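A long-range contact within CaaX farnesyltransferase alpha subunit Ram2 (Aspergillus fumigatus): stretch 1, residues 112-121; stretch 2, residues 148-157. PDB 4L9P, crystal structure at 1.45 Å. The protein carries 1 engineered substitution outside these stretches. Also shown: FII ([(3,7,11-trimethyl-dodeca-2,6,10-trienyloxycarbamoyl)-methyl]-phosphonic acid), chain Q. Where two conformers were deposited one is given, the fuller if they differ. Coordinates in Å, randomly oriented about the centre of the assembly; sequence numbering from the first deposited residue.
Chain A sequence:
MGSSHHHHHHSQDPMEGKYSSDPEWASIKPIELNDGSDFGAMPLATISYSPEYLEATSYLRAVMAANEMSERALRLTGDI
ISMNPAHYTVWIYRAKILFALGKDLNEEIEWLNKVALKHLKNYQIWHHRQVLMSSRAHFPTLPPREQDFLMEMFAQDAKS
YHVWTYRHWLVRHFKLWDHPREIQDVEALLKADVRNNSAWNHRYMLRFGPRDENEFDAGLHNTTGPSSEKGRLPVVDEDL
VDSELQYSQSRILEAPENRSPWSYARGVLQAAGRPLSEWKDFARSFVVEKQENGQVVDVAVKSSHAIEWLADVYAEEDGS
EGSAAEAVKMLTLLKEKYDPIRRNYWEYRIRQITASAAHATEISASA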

# COMPACT_ATOMS: atom_id res chain seq x y z
N LEU A 112 -27.26 4.79 2.30
CA LEU A 112 -25.80 4.59 2.31
C LEU A 112 -25.13 5.63 3.19
O LEU A 112 -24.17 5.30 3.90
N ASN A 113 -25.63 6.86 3.20
CA ASN A 113 -25.02 7.89 4.04
C ASN A 113 -25.04 7.46 5.52
O ASN A 113 -24.08 7.71 6.26
N LYS A 114 -26.12 6.84 5.96
CA LYS A 114 -26.20 6.36 7.35
C LYS A 114 -25.19 5.26 7.64
O LYS A 114 -24.59 5.22 8.72
N VAL A 115 -25.02 4.34 6.69
CA VAL A 115 -24.03 3.29 6.85
C VAL A 115 -22.61 3.88 6.91
O VAL A 115 -21.78 3.49 7.74
N ALA A 116 -22.35 4.85 6.02
CA ALA A 116 -21.04 5.50 5.90
C ALA A 116 -20.69 6.22 7.22
O ALA A 116 -19.56 6.21 7.64
N LEU A 117 -21.70 6.84 7.84
CA LEU A 117 -21.51 7.58 9.13
C LEU A 117 -21.26 6.62 10.28
O LEU A 117 -20.65 7.02 11.28
N LYS A 118 -21.63 5.36 10.14
CA LYS A 118 -21.44 4.40 11.22
C LYS A 118 -20.10 3.70 11.12
O LYS A 118 -19.56 3.26 12.15
N HIS A 119 -19.54 3.58 9.92
CA HIS A 119 -18.37 2.71 9.70
C HIS A 119 -17.31 3.44 8.91
O HIS A 119 -17.31 3.46 7.73
N LEU A 120 -16.10 3.46 9.53
CA LEU A 120 -14.88 4.01 8.90
C LEU A 120 -13.89 2.99 8.25
O LEU A 120 -13.98 1.78 8.47
N LYS A 121 -12.99 3.48 7.41
CA LYS A 121 -12.06 2.64 6.64
C LYS A 121 -12.64 1.41 5.99
O LYS A 121 -12.31 0.26 6.35
N ASP A 148 -21.59 18.48 0.70
CA ASP A 148 -21.76 18.63 2.14
C ASP A 148 -21.65 17.28 2.87
O ASP A 148 -21.11 17.23 3.98
N PHE A 149 -22.16 16.21 2.28
CA PHE A 149 -22.01 14.92 2.92
C PHE A 149 -20.52 14.57 3.02
O PHE A 149 -20.05 14.03 4.07
N LEU A 150 -19.74 14.79 1.95
CA LEU A 150 -18.32 14.46 2.02
C LEU A 150 -17.68 15.32 3.14
O LEU A 150 -16.81 14.80 3.88
N MET A 151 -18.10 16.57 3.33
CA MET A 151 -17.55 17.36 4.44
C MET A 151 -17.99 16.87 5.81
O MET A 151 -17.22 17.04 6.76
N GLU A 152 -19.16 16.22 5.93
CA GLU A 152 -19.54 15.54 7.17
C GLU A 152 -18.53 14.45 7.49
O GLU A 152 -18.15 14.23 8.66
N MET A 153 -18.09 13.73 6.44
CA MET A 153 -17.10 12.65 6.67
C MET A 153 -15.76 13.27 7.06
O MET A 153 -15.10 12.76 8.00
N PHE A 154 -15.33 14.30 6.34
CA PHE A 154 -14.02 14.87 6.64
C PHE A 154 -13.96 15.58 7.98
O PHE A 154 -12.87 15.74 8.54
N ALA A 155 -15.12 15.99 8.51
CA ALA A 155 -15.13 16.58 9.88
C ALA A 155 -14.80 15.50 10.90
O ALA A 155 -14.34 15.83 11.99
N GLN A 156 -15.06 14.23 10.59
CA GLN A 156 -14.73 13.17 11.53
C GLN A 156 -13.32 12.62 11.27
O GLN A 156 -12.61 12.28 12.25
N ASP A 157 -12.88 12.53 9.99
CA ASP A 157 -11.48 12.11 9.71
C ASP A 157 -11.10 12.86 8.46
O ASP A 157 -11.49 12.45 7.32

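The two helices, 112-118 and 148-156, run in nearly the same direction, their axes inclined by 12° and 10.8 Å apart at closest approach. At the centre of the contact, Leu117 lies level with Met153, and its side chain acts as a knob in the hole formed by Phe149, Glu152, Met153 and Gln156. The CA-to-CB bond of Leu117 points sideways, but the m, t rotamer (chi1 -74°, chi2 169°) carries the end of the side chain nearer to the second helix. There Leu117 CG lies 3.9 Å from Phe149 CE1 and Leu117 CD2 lies 4.2 Å from Met153 SD, so the knob meets both apolar walls of its hole.

Phe149 points toward the first helix with chi1 in t (-176°), which lays its buried ring against one turn of that helix. Leu117 CG and Ala116 CB sit at the ring edge, the latter 4.0 Å from Phe149 CZ. Asn113, in an m rotamer, covers one face: its CB stands 4.0 Å from the ring centroid, 29° off the normal, in a CH-pi contact, and Asn113 OD1 approaches Phe149 CE2 to 3.5 Å. This oxygen is not left without a polar partner, since it is hydrogen-bonded elsewhere in the structure.

The CA-to-CB bond of Met153 points sideways, yet three successive m torsions bring its thioether nearer to the first stretch. Met153 SD lies 4.3 Å from Ala116 CB, and the terminal methyl, with Met153 CE 3.7 Å from Ala116 O, also reaches Leu120 in the following loop, Met153 CE lying 3.5 Å from Leu120 CD1. Leu120 points toward the second stretch, and its chi2 of -27° falls between the usual wells; it was modelled in two conformers.

Polar groups border the knob on its outer side. Glu152, extended with chi1 and chi2 both t, places OE1 3.7 Å from Leu117 CD1, a van der Waals contact. Gln156 (m, t) folds back along its own helix so that its NE2 donates a hydrogen bond to Glu152 O at 3.0 Å; this leaves the amide beside the leucine, with Gln156 NE2 3.4 Å from Leu117 CD2. No direct hydrogen bond joins the stretches. Instead, water 1 bridges them, donating to Leu117 O at 2.6 Å and to Gln156 OE1 at 2.9 Å. Beyond this interface, Lys121 extends to the bound FII, its CE 3.5 Å from FII O36.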

# COMPACT_ATOMS: atom_id res chain seq x y z
CB LEU A 112 -25.31 4.71 0.85
CG LEU A 112 -23.81 4.38 0.72
CD1 LEU A 112 -23.46 2.95 1.14
CD2 LEU A 112 -23.40 4.66 -0.75
CB ASN A 113 -25.80 9.19 3.97
CG ASN A 113 -25.64 9.92 2.66
OD1 ASN A 113 -24.78 9.59 1.84
ND2 ASN A 113 -26.51 10.91 2.44
CB LYS A 114 -27.65 5.84 7.64
CG LYS A 114 -28.68 6.98 7.57
CD LYS A 114 -30.11 6.41 7.53
CE LYS A 114 -31.13 7.39 6.88
NZ LYS A 114 -32.59 6.99 6.81
CB VAL A 115 -24.13 2.24 5.69
CG1 VAL A 115 -23.15 1.05 5.98
CG2 VAL A 115 -25.57 1.66 5.55
CB ALA A 116 -21.01 6.48 4.70
CB LEU A 117 -22.73 8.46 9.42
CG LEU A 117 -22.82 9.71 8.54
CD1 LEU A 117 -24.21 10.37 8.72
CD2 LEU A 117 -21.70 10.66 8.95
CB LYS A 118 -22.52 3.33 11.24
CG LYS A 118 -23.84 3.78 11.83
CD LYS A 118 -24.79 2.55 11.84
CE LYS A 118 -26.23 2.92 12.26
NZ LYS A 118 -27.18 1.73 12.34
CB HIS A 119 -18.78 1.47 8.91
CG HIS A 119 -19.84 0.66 9.58
ND1 HIS A 119 -19.57 -0.12 10.68
CD2 HIS A 119 -21.17 0.49 9.31
CE1 HIS A 119 -20.67 -0.76 11.05
NE2 HIS A 119 -21.65 -0.41 10.24
CB LEU A 120 -14.21 5.02 9.84
CG LEU A 120 -15.08 6.30 10.00
CD1 LEU A 120 -15.95 6.52 8.74
CD2 LEU A 120 -16.02 6.41 11.21
CB LYS A 121 -10.84 2.22 7.45
CG LYS A 121 -9.88 3.27 7.49
CD LYS A 121 -8.88 2.92 8.54
CE LYS A 121 -8.01 4.10 8.89
NZ LYS A 121 -7.33 3.76 10.11
CB ASP A 148 -23.16 19.22 2.46
CG ASP A 148 -23.21 20.72 2.30
OD1 ASP A 148 -22.23 21.33 1.84
OD2 ASP A 148 -24.24 21.31 2.62
CB PHE A 149 -22.74 13.77 2.18
CG PHE A 149 -22.62 12.49 2.96
CD1 PHE A 149 -23.27 12.40 4.18
CD2 PHE A 149 -21.81 11.47 2.53
CE1 PHE A 149 -23.08 11.29 5.00
CE2 PHE A 149 -21.67 10.29 3.31
CZ PHE A 149 -22.27 10.23 4.56
CB LEU A 150 -17.62 14.76 0.70
CG LEU A 150 -18.25 13.95 -0.44
CD1 LEU A 150 -17.41 14.21 -1.70
CD2 LEU A 150 -18.37 12.46 -0.14
CB MET A 151 -17.91 18.83 4.27
CG MET A 151 -17.23 19.45 3.02
SD MET A 151 -15.43 19.35 3.05
CE MET A 151 -15.05 20.83 3.99
CB GLU A 152 -20.92 14.89 7.02
CG GLU A 152 -21.59 14.62 8.36
CD GLU A 152 -23.11 14.33 8.27
OE1 GLU A 152 -23.72 13.98 9.29
OE2 GLU A 152 -23.70 14.43 7.18
CB MET A 153 -16.92 11.82 5.39
CG MET A 153 -18.16 11.05 4.96
SD MET A 153 -18.72 9.79 6.16
CE MET A 153 -17.24 8.76 6.34
CB PHE A 154 -13.57 15.84 5.50
CG PHE A 154 -13.30 15.15 4.21
CD1 PHE A 154 -12.54 14.00 4.17
CD2 PHE A 154 -13.75 15.72 3.02
CE1 PHE A 154 -12.25 13.38 2.93
CE2 PHE A 154 -13.46 15.15 1.81
CZ PHE A 154 -12.73 13.96 1.74
CB ALA A 155 -16.53 17.19 10.16
CB GLN A 156 -15.73 12.07 11.39
CG GLN A 156 -17.09 12.60 11.84
CD GLN A 156 -18.19 11.68 11.52
OE1 GLN A 156 -18.35 10.68 12.14
NE2 GLN A 156 -18.94 11.99 10.48
CB ASP A 157 -11.28 10.61 9.58
CG ASP A 157 -9.82 10.28 9.31
OD1 ASP A 157 -8.98 11.18 8.99
OD2 ASP A 157 -9.48 9.09 9.40
C1 FII Q . -1.50 -6.52 -1.27
C2 FII Q . -2.37 -5.55 -0.54
C6 FII Q . -3.78 -5.94 -0.40
C10 FII Q . -1.89 -4.17 -0.38
C11 FII Q . -2.71 -3.04 0.26
C12 FII Q . -2.21 -2.89 1.73
C15 FII Q . -2.53 -1.58 2.45
C18 FII Q . -2.07 -1.39 3.89
C22 FII Q . -3.64 -0.78 1.85
C23 FII Q . -3.69 0.67 2.32
C24 FII Q . -4.95 1.34 1.91
C27 FII Q . -5.19 2.56 2.73
C30 FII Q . -4.58 3.84 2.18
C34 FII Q . -6.44 2.54 3.52
C35 FII Q . -7.00 3.78 4.19
O36 FII Q . -6.96 3.65 5.60
N42 FII Q . -5.73 3.38 6.14
C43 FII Q . -5.13 4.53 6.68
O44 FII Q . -5.60 5.67 6.65
C45 FII Q . -3.80 4.22 7.37
P46 FII Q . -2.56 5.61 7.24
O49 FII Q . -2.56 6.04 5.82
O50 FII Q . -2.93 6.66 8.24
O51 FII Q . -1.25 4.89 7.64
O HOH W 1 -20.89 9.31 12.53